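Local coordinates for Box C/D snoRNA protein 1 (Saccharomyces cerevisiae, PDB 6THL) that is required for the accumulation of box C/D snoRNAs, acting in snoRNA processing, their transport to the nucleolus and ribosome biogenesis, at residues M24-Q29 against T159-P164; E46-P51 against F163-V168. All coordinates share one frame; numbering follows the deposited sequence.

Interaction 1 (M24-Q29 against T159-P164); sequences MQRSSQ and TVIEFP
Arg-26, on the short helix 25-29, reaches across to the turn that follows strand 159-161 and lies against Ile-161, Glu-162 and Phe-163. CB sets the chain off toward that turn, and CG, anti to the backbone N (chi1 -179°), begins a run that stays extended as far as NE. CG lies 3.8 Å from Phe-163 CE2 and also touches Glu-162 CG, whose chain slides past in the opposite direction. CD rests on Ile-161 CG2 at 3.8 Å, the two side chains crossing at about a right angle. NE gives the sound hydrogen bond of the contact, 2.8 Å to Ile-161 O, with the donor standing above the carbonyl plane. That oxygen also takes a weak bond from Arg-26 NH2 and another from Phe-163 N; the latter, with the backbone angles of Glu-162, fits a classic gamma turn centred on that residue. CZ lies over the Phe-163 ring, 3.6 Å from its centroid, and the guanidinium stacks on it with the planes 15° apart. NH2 sits above the middle of the ring; its weak bond to Phe-163 O is doubtful. NH1 makes a salt bridge with Glu-46 on strand 40-49, while an acidic side chain of the partner protein's chain pairs with NE. Glu-162 turns its own carboxylate elsewhere, to Leu-20 N and Asn-30. An alanine in place of Arg-26 would probably leave Glu-46 without its cationic mate, Ile-161 O without its side-chain donors and the Phe-163 ring without the guanidinium stacked on it. A buried guanidinium thus ties the helix to the turn through charge, hydrogen bonding and cation-pi stacking together.

Interaction 2 (E46-P51 against F163-V168); sequences EWILCP and FPTIFV
Glu-46 OE2 is gripped by two groups: Thr-165 OG1 donates to it at 3.0 Å, and Arg-26 NH1 forms a salt bridge with it from helix 25-29. The threonine hydroxyl comes to the anti side of the carboxylate, 26° out of its plane. Glu-46 gets there with CG anti to the backbone N (chi1 177°) and an extended chain beyond, lying alongside Thr-165 and pointing the same way. The strands that carry this pair, 46-49 and 165-168, run parallel in register, Glu-46 beside Thr-165 through to Leu-49 beside Val-168. Their ladder starts with Glu-46 N to Pro-164 O, an almost straight bond, then passes back from Ile-166 N to Glu-46 O. Ile-48 uses its N toward Ile-166 O and its O toward Val-168 N, and Cys-50 N closes the series on Val-168 O at 2.7 Å. Along the face that carries Glu-46 and Thr-165, Ile-48 CD1 meets Thr-165 CG2, and Ile-48 CG2 lies 3.8 Å from Phe-167 CD2; Cys-50 SG comes in at the edge of the same ring. Near the start of the ladder, the edge of the Phe-163 ring meets Glu-46 N. The other face is apolar. Leu-49 CD2 packs on Val-168 CB at 3.6 Å, while Trp-47 CE3 and CZ3 approach Val-168 CG2 and Ile-166 CG2. Phe-123 of strand 122-126 and the helix 81-90 cover parts of this face. The parallel pairing joins strand 40-49 to strand 165-169 within the mixed sheet of the BCD1 domain. One face is packed with apolar side chains, while the other carries a carboxylate whose charge is probably balanced by its arginine partner.

Both contacts are buried, but interaction 2 lies deeper, its centre about 5 Å from that of the chain, against about 12 Å for interaction 1. They share Phe-163 and Pro-164, where the turn after strand 159-161 leads into strand 165-169. Interaction 2 is repetitive, a ladder of main-chain bonds flanked mostly by apolar side chains; interaction 1 depends on a single long cationic side chain spanning a helix and a turn, beside a partner protein's chain. Arg-26 NH1 and Glu-46 OE2, 2.7 Å apart in a salt bridge, connect the two, so helix 25-29 is tied to the start of the strands' parallel pairing as well as to the turn.

Interaction 1 (M24-Q29 against T159-P164)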
loop_
_atom_site.group_PDB
_atom_site.type_symbol
_atom_site.label_atom_id
_atom_site.label_comp_id
_atom_site.label_asym_id
_atom_site.label_seq_id
_atom_site.Cartn_x
_atom_site.Cartn_y
_atom_site.Cartn_z
ATOM N N MET B 24 -11.577 -6.802 2.176
ATOM C CA MET B 24 -10.773 -6.692 0.977
ATOM C C MET B 24 -10.637 -5.228 0.634
ATOM O O MET B 24 -11.574 -4.471 0.797
ATOM C CB MET B 24 -11.382 -7.479 -0.184
ATOM C CG MET B 24 -11.443 -8.982 0.031
ATOM S SD MET B 24 -9.821 -9.765 0.070
ATOM C CE MET B 24 -10.265 -11.173 1.072
ATOM N N GLN B 25 -9.441 -4.842 0.201
ATOM C CA GLN B 25 -9.141 -3.465 -0.107
ATOM C C GLN B 25 -10.235 -2.900 -1.024
ATOM O O GLN B 25 -10.797 -1.834 -0.748
ATOM C CB GLN B 25 -7.741 -3.364 -0.736
ATOM C CG GLN B 25 -7.308 -1.933 -0.968
ATOM C CD GLN B 25 -5.812 -1.717 -0.932
ATOM O OE1 GLN B 25 -5.201 -1.791 0.129
ATOM N NE2 GLN B 25 -5.217 -1.402 -2.084
ATOM N N ARG B 26 -10.580 -3.648 -2.077
ATOM C CA ARG B 26 -11.532 -3.189 -3.079
ATOM C C ARG B 26 -12.858 -2.896 -2.416
ATOM O O ARG B 26 -13.538 -1.913 -2.756
ATOM C CB ARG B 26 -11.743 -4.192 -4.220
ATOM C CG ARG B 26 -12.728 -3.707 -5.290
ATOM C CD ARG B 26 -12.603 -4.404 -6.655
ATOM N NE ARG B 26 -13.418 -3.691 -7.639
ATOM C CZ ARG B 26 -12.968 -2.861 -8.577
ATOM N NH1 ARG B 26 -11.678 -2.699 -8.777
ATOM N NH2 ARG B 26 -13.843 -2.235 -9.378
ATOM N N SER B 27 -13.224 -3.733 -1.460
ATOM C CA SER B 27 -14.488 -3.556 -0.794
ATOM C C SER B 27 -14.500 -2.191 -0.141
ATOM O O SER B 27 -15.470 -1.458 -0.213
ATOM C CB SER B 27 -14.716 -4.670 0.223
ATOM O OG SER B 27 -15.825 -4.383 1.013
ATOM N N SER B 28 -13.384 -1.803 0.432
ATOM C CA SER B 28 -13.317 -0.499 1.048
ATOM C C SER B 28 -13.068 0.553 0.014
ATOM O O SER B 28 -13.084 1.722 0.365
ATOM C CB SER B 28 -12.230 -0.430 2.134
ATOM O OG SER B 28 -12.479 -1.360 3.191
ATOM N N GLN B 29 -12.807 0.209 -1.244
ATOM C CA GLN B 29 -12.729 1.310 -2.236
ATOM C C GLN B 29 -13.982 1.477 -3.075
ATOM O O GLN B 29 -13.990 2.304 -3.964
ATOM C CB GLN B 29 -11.433 1.325 -3.082
ATOM C CG GLN B 29 -10.810 -0.032 -3.329
ATOM C CD GLN B 29 -9.598 -0.027 -4.237
ATOM O OE1 GLN B 29 -8.839 -0.963 -4.212
ATOM N NE2 GLN B 29 -9.423 1.003 -5.037
ATOM N N THR B 159 -21.839 -7.619 -15.578
ATOM C CA THR B 159 -21.379 -7.865 -14.230
ATOM C C THR B 159 -20.157 -7.010 -13.909
ATOM O O THR B 159 -19.298 -6.777 -14.796
ATOM C CB THR B 159 -21.145 -9.370 -14.042
ATOM O OG1 THR B 159 -22.427 -10.011 -14.034
ATOM C CG2 THR B 159 -20.376 -9.701 -12.732
ATOM N N VAL B 160 -20.109 -6.499 -12.662
ATOM C CA VAL B 160 -18.889 -5.855 -12.159
ATOM C C VAL B 160 -18.394 -6.517 -10.919
ATOM O O VAL B 160 -19.142 -7.151 -10.201
ATOM C CB VAL B 160 -19.077 -4.374 -11.872
ATOM C CG1 VAL B 160 -19.164 -3.601 -13.186
ATOM C CG2 VAL B 160 -20.293 -4.149 -10.981
ATOM N N ILE B 161 -17.105 -6.409 -10.676
ATOM C CA ILE B 161 -16.600 -6.772 -9.370
ATOM C C ILE B 161 -16.673 -5.500 -8.546
ATOM O O ILE B 161 -15.866 -4.551 -8.696
ATOM C CB ILE B 161 -15.199 -7.351 -9.424
ATOM C CG1 ILE B 161 -15.314 -8.779 -9.938
ATOM C CG2 ILE B 161 -14.611 -7.379 -8.018
ATOM C CD1 ILE B 161 -14.032 -9.351 -10.447
ATOM N N GLU B 162 -17.719 -5.469 -7.730
ATOM C CA GLU B 162 -18.038 -4.330 -6.871
ATOM C C GLU B 162 -18.523 -3.105 -7.661
ATOM O O GLU B 162 -19.433 -2.374 -7.226
ATOM C CB GLU B 162 -16.844 -3.961 -5.953
ATOM C CG GLU B 162 -16.403 -5.058 -4.993
ATOM C CD GLU B 162 -17.112 -5.046 -3.657
ATOM O OE1 GLU B 162 -17.067 -6.089 -2.970
ATOM O OE2 GLU B 162 -17.690 -4.017 -3.273
ATOM N N PHE B 163 -17.917 -2.866 -8.806
ATOM C CA PHE B 163 -18.081 -1.595 -9.476
ATOM C C PHE B 163 -17.151 -1.611 -10.671
ATOM O O PHE B 163 -16.035 -2.164 -10.605
ATOM C CB PHE B 163 -17.801 -0.351 -8.554
ATOM C CG PHE B 163 -16.338 -0.166 -8.132
ATOM C CD1 PHE B 163 -15.519 0.696 -8.793
ATOM C CD2 PHE B 163 -15.813 -0.848 -7.047
ATOM C CE1 PHE B 163 -14.199 0.866 -8.405
ATOM C CE2 PHE B 163 -14.495 -0.691 -6.658
ATOM C CZ PHE B 163 -13.691 0.178 -7.329
ATOM N N PRO B 164 -17.602 -1.004 -11.763
ATOM C CA PRO B 164 -16.865 -1.026 -13.013
ATOM C C PRO B 164 -15.396 -0.652 -12.880
ATOM O O PRO B 164 -15.036 0.253 -12.124
ATOM C CB PRO B 164 -17.583 0.037 -13.861
ATOM C CG PRO B 164 -18.369 0.854 -12.888
ATOM C CD PRO B 164 -18.773 -0.113 -11.832
#

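Interaction 2 (E46-P51 against F163-V168)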
loop_
_atom_site.group_PDB
_atom_site.type_symbol
_atom_site.label_atom_id
_atom_site.label_comp_id
_atom_site.label_asym_id
_atom_site.label_seq_id
_atom_site.Cartn_x
_atom_site.Cartn_y
_atom_site.Cartn_z
ATOM N N GLU B 46 -13.377 2.479 -11.379
ATOM C CA GLU B 46 -11.912 2.421 -11.383
ATOM C C GLU B 46 -11.321 2.742 -12.782
ATOM O O GLU B 46 -11.387 1.949 -13.725
ATOM C CB GLU B 46 -11.427 1.051 -10.884
ATOM C CG GLU B 46 -9.917 0.932 -10.944
ATOM C CD GLU B 46 -9.431 -0.433 -10.587
ATOM O OE1 GLU B 46 -8.225 -0.518 -10.297
ATOM O OE2 GLU B 46 -10.234 -1.399 -10.586
ATOM N N TRP B 47 -10.748 3.923 -12.909
ATOM C CA TRP B 47 -10.141 4.318 -14.159
ATOM C C TRP B 47 -8.763 3.701 -14.213
ATOM O O TRP B 47 -8.014 3.791 -13.264
ATOM C CB TRP B 47 -10.042 5.844 -14.262
ATOM C CG TRP B 47 -11.355 6.488 -14.353
ATOM C CD1 TRP B 47 -12.044 7.077 -13.354
ATOM C CD2 TRP B 47 -12.168 6.585 -15.519
ATOM N NE1 TRP B 47 -13.248 7.550 -13.826
ATOM C CE2 TRP B 47 -13.341 7.254 -15.155
ATOM C CE3 TRP B 47 -12.011 6.169 -16.847
ATOM C CZ2 TRP B 47 -14.348 7.529 -16.062
ATOM C CZ3 TRP B 47 -13.030 6.433 -17.756
ATOM C CH2 TRP B 47 -14.176 7.109 -17.360
ATOM N N ILE B 48 -8.448 3.043 -15.317
ATOM C CA ILE B 48 -7.092 2.587 -15.578
ATOM C C ILE B 48 -6.678 3.116 -16.944
ATOM O O ILE B 48 -7.211 2.692 -17.969
ATOM C CB ILE B 48 -7.000 1.056 -15.576
ATOM C CG1 ILE B 48 -7.235 0.507 -14.163
ATOM C CG2 ILE B 48 -5.640 0.622 -16.075
ATOM C CD1 ILE B 48 -7.608 -0.948 -14.126
ATOM N N LEU B 49 -5.733 4.054 -16.935
ATOM C CA LEU B 49 -5.218 4.692 -18.140
ATOM C C LEU B 49 -3.997 3.949 -18.615
ATOM O O LEU B 49 -3.028 3.807 -17.856
ATOM C CB LEU B 49 -4.830 6.143 -17.830
ATOM C CG LEU B 49 -5.960 6.979 -17.221
ATOM C CD1 LEU B 49 -5.591 8.447 -17.285
ATOM C CD2 LEU B 49 -7.303 6.779 -17.894
ATOM N N CYS B 50 -4.054 3.464 -19.858
ATOM C CA CYS B 50 -2.913 2.802 -20.492
ATOM C C CYS B 50 -2.256 3.758 -21.482
ATOM O O CYS B 50 -2.846 4.134 -22.516
ATOM C CB CYS B 50 -3.324 1.516 -21.187
ATOM S SG CYS B 50 -4.592 0.557 -20.330
ATOM N N PRO B 51 -1.025 4.165 -21.165
ATOM C CA PRO B 51 -0.323 5.076 -21.999
ATOM C C PRO B 51 0.293 4.304 -23.140
ATOM O O PRO B 51 0.185 3.074 -23.183
ATOM C CB PRO B 51 0.778 5.581 -21.077
ATOM C CG PRO B 51 1.163 4.369 -20.312
ATOM C CD PRO B 51 -0.156 3.672 -20.074
ATOM N N PHE B 163 -17.917 -2.866 -8.806
ATOM C CA PHE B 163 -18.081 -1.595 -9.476
ATOM C C PHE B 163 -17.151 -1.611 -10.671
ATOM O O PHE B 163 -16.035 -2.164 -10.605
ATOM C CB PHE B 163 -17.801 -0.351 -8.554
ATOM C CG PHE B 163 -16.338 -0.166 -8.132
ATOM C CD1 PHE B 163 -15.519 0.696 -8.793
ATOM C CD2 PHE B 163 -15.813 -0.848 -7.047
ATOM C CE1 PHE B 163 -14.199 0.866 -8.405
ATOM C CE2 PHE B 163 -14.495 -0.691 -6.658
ATOM C CZ PHE B 163 -13.691 0.178 -7.329
ATOM N N PRO B 164 -17.602 -1.004 -11.763
ATOM C CA PRO B 164 -16.865 -1.026 -13.013
ATOM C C PRO B 164 -15.396 -0.652 -12.880
ATOM O O PRO B 164 -15.036 0.253 -12.124
ATOM C CB PRO B 164 -17.583 0.037 -13.861
ATOM C CG PRO B 164 -18.369 0.854 -12.888
ATOM C CD PRO B 164 -18.773 -0.113 -11.832
ATOM N N THR B 165 -14.572 -1.370 -13.619
ATOM C CA THR B 165 -13.216 -0.954 -13.892
ATOM C C THR B 165 -13.230 -0.576 -15.391
ATOM O O THR B 165 -13.956 -1.204 -16.168
ATOM C CB THR B 165 -12.258 -2.118 -13.587
ATOM O OG1 THR B 165 -12.453 -2.551 -12.223
ATOM C CG2 THR B 165 -10.823 -1.734 -13.833
ATOM N N ILE B 166 -12.489 0.456 -15.796
ATOM C CA ILE B 166 -12.617 0.987 -17.143
ATOM C C ILE B 166 -11.278 1.396 -17.688
ATOM O O ILE B 166 -10.705 2.387 -17.237
ATOM C CB ILE B 166 -13.514 2.244 -17.230
ATOM C CG1 ILE B 166 -14.877 2.055 -16.550
ATOM C CG2 ILE B 166 -13.701 2.640 -18.696
ATOM C CD1 ILE B 166 -15.821 1.141 -17.285
ATOM N N PHE B 167 -10.816 0.636 -18.684
ATOM C CA PHE B 167 -9.505 0.778 -19.298
ATOM C C PHE B 167 -9.599 1.778 -20.426
ATOM O O PHE B 167 -10.623 1.841 -21.136
ATOM C CB PHE B 167 -9.021 -0.547 -19.908
ATOM C CG PHE B 167 -8.720 -1.618 -18.907
ATOM C CD1 PHE B 167 -9.722 -2.464 -18.467
ATOM C CD2 PHE B 167 -7.424 -1.811 -18.448
ATOM C CE1 PHE B 167 -9.464 -3.463 -17.557
ATOM C CE2 PHE B 167 -7.168 -2.804 -17.517
ATOM C CZ PHE B 167 -8.202 -3.635 -17.066
ATOM N N VAL B 168 -8.499 2.515 -20.600
ATOM C CA VAL B 168 -8.386 3.606 -21.535
ATOM C C VAL B 168 -7.044 3.420 -22.252
ATOM O O VAL B 168 -6.021 3.178 -21.622
ATOM C CB VAL B 168 -8.470 4.977 -20.805
ATOM C CG1 VAL B 168 -8.454 6.134 -21.790
ATOM C CG2 VAL B 168 -9.752 5.099 -20.023
#